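Local coordinates for protein adhesin A (PDB 3ETZ) that probably mediates attachment of the bacterium to other cells, as an elongated helical-hairpin adhesin that assembles into oligomers through leucine contacts, at residues E47-Y50 with N51-Q55. The protein carries 1 engineered substitution. Numbering follows the deposited sequence.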
loop_
_atom_site.group_PDB
_atom_site.type_symbol
_atom_site.label_atom_id
_atom_site.label_comp_id
_atom_site.label_asym_id
_atom_site.label_seq_id
_atom_site.Cartn_x
_atom_site.Cartn_y
_atom_site.Cartn_z
ATOM N N GLU A 47 -4.089 -10.272 -1.395
ATOM C CA GLU A 47 -3.796 -11.488 -0.613
ATOM C C GLU A 47 -4.569 -12.700 -1.163
ATOM O O GLU A 47 -4.031 -13.813 -1.233
ATOM C CB GLU A 47 -4.140 -11.242 0.870
ATOM C CG GLU A 47 -3.231 -10.164 1.445
ATOM C CD GLU A 47 -3.387 -9.917 2.933
ATOM O OE1 GLU A 47 -4.527 -9.848 3.432
ATOM O OE2 GLU A 47 -2.348 -9.763 3.606
ATOM N N GLN A 48 -5.824 -12.472 -1.541
ATOM C CA GLN A 48 -6.684 -13.510 -2.089
ATOM C C GLN A 48 -6.073 -14.008 -3.391
ATOM O O GLN A 48 -5.904 -15.205 -3.601
ATOM C CB GLN A 48 -8.085 -12.940 -2.348
ATOM C CG GLN A 48 -9.101 -13.972 -2.766
ATOM C CD GLN A 48 -9.171 -15.096 -1.766
ATOM O OE1 GLN A 48 -9.348 -14.855 -0.564
ATOM N NE2 GLN A 48 -9.020 -16.337 -2.244
ATOM N N VAL A 49 -5.733 -13.079 -4.275
ATOM C CA VAL A 49 -5.125 -13.446 -5.545
ATOM C C VAL A 49 -3.802 -14.179 -5.359
ATOM O O VAL A 49 -3.513 -15.163 -6.049
ATOM C CB VAL A 49 -4.869 -12.176 -6.418
ATOM C CG1 VAL A 49 -4.000 -12.534 -7.622
ATOM C CG2 VAL A 49 -6.188 -11.583 -6.873
ATOM N N TYR A 50 -2.978 -13.683 -4.444
ATOM C CA TYR A 50 -1.671 -14.292 -4.204
ATOM C C TYR A 50 -1.823 -15.738 -3.726
ATOM O O TYR A 50 -1.096 -16.625 -4.174
ATOM C CB TYR A 50 -0.905 -13.491 -3.154
ATOM C CG TYR A 50 0.480 -14.025 -2.826
ATOM C CD1 TYR A 50 0.689 -14.898 -1.751
ATOM C CD2 TYR A 50 1.585 -13.637 -3.583
ATOM C CE1 TYR A 50 1.972 -15.364 -1.439
ATOM C CE2 TYR A 50 2.886 -14.092 -3.285
ATOM C CZ TYR A 50 3.066 -14.951 -2.205
ATOM O OH TYR A 50 4.319 -15.355 -1.851
ATOM N N ASN A 51 -2.752 -15.963 -2.810
ATOM C CA ASN A 51 -2.920 -17.312 -2.278
ATOM C C ASN A 51 -3.374 -18.284 -3.368
ATOM O O ASN A 51 -2.796 -19.373 -3.530
ATOM C CB ASN A 51 -3.929 -17.315 -1.131
ATOM C CG ASN A 51 -3.425 -16.594 0.088
ATOM O OD1 ASN A 51 -2.226 -16.360 0.245
ATOM N ND2 ASN A 51 -4.334 -16.254 0.970
ATOM N N GLU A 52 -4.389 -17.874 -4.120
ATOM C CA GLU A 52 -4.929 -18.704 -5.183
ATOM C C GLU A 52 -3.892 -19.008 -6.248
ATOM O O GLU A 52 -3.798 -20.157 -6.723
ATOM C CB GLU A 52 -6.122 -18.007 -5.827
ATOM C CG GLU A 52 -7.366 -18.037 -4.959
ATOM C CD GLU A 52 -8.467 -17.133 -5.485
ATOM O OE1 GLU A 52 -8.409 -16.748 -6.675
ATOM O OE2 GLU A 52 -9.390 -16.812 -4.706
ATOM N N LEU A 53 -3.113 -17.987 -6.627
ATOM C CA LEU A 53 -2.093 -18.160 -7.648
ATOM C C LEU A 53 -0.881 -18.946 -7.139
ATOM O O LEU A 53 -0.236 -19.665 -7.888
ATOM C CB LEU A 53 -1.687 -16.786 -8.214
ATOM C CG LEU A 53 -2.259 -16.396 -9.603
ATOM C CD1 LEU A 53 -3.544 -17.175 -9.939
ATOM C CD2 LEU A 53 -2.462 -14.899 -9.701
ATOM N N SER A 54 -0.562 -18.804 -5.872
ATOM C CA SER A 54 0.549 -19.563 -5.322
ATOM C C SER A 54 0.155 -21.035 -5.353
ATOM O O SER A 54 0.971 -21.902 -5.614
ATOM C CB SER A 54 0.846 -19.138 -3.883
ATOM O OG SER A 54 1.357 -17.818 -3.857
ATOM N N GLN A 55 -1.106 -21.321 -5.083
ATOM C CA GLN A 55 -1.562 -22.717 -5.089
ATOM C C GLN A 55 -1.432 -23.244 -6.520
ATOM O O GLN A 55 -0.944 -24.354 -6.776
ATOM C CB GLN A 55 -3.017 -22.798 -4.636
ATOM C CG GLN A 55 -3.512 -24.239 -4.537
ATOM C CD GLN A 55 -5.005 -24.329 -4.299
ATOM O OE1 GLN A 55 -5.592 -23.467 -3.655
ATOM N NE2 GLN A 55 -5.627 -25.395 -4.809
HETATM O O HOH W 1 -7.019 -16.640 0.592
#
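Ser-54 turns its hydroxyl back onto the preceding helical turn, where OG donates to Tyr-50 O at 2.7 Å. OG stands 37° above that carbonyl's plane, and Ser-54 N reaches the same oxygen at 2.8 Å from the opposite face, so two donors grip one acceptor. With OG beside its own backbone N, the hydroxyl also lies over one face of the Tyr-50 ring, offset toward the rim and 3.5 Å from CE1. Asn-51 OD1 meets that ring at its edge, in plane. On the exposed side, Gln-48 bends at chi2 (55°) and carries NE2 to Glu-52 OE2 at 2.5 Å, shorter than usual, so the exact length is doubtful. NE2 comes to the anti side of OE2, clear of the carboxylate plane, which is turned 53° from the amide. A water links Gln-48 OE1 to Asn-51 ND2. Val-49 CG1 and Leu-53 CD2 touch at 3.5 Å, the two side chains running alongside each other in the same direction. Leu-53 also packs on Tyr-80 and Leu-84, and Tyr-50 on Leu-87, joining this turn of helix 5-63 to helix 70-108 in the antiparallel hairpin. Gln-48, Glu-52, Asn-51 and the water instead make a polar group on the exposed side.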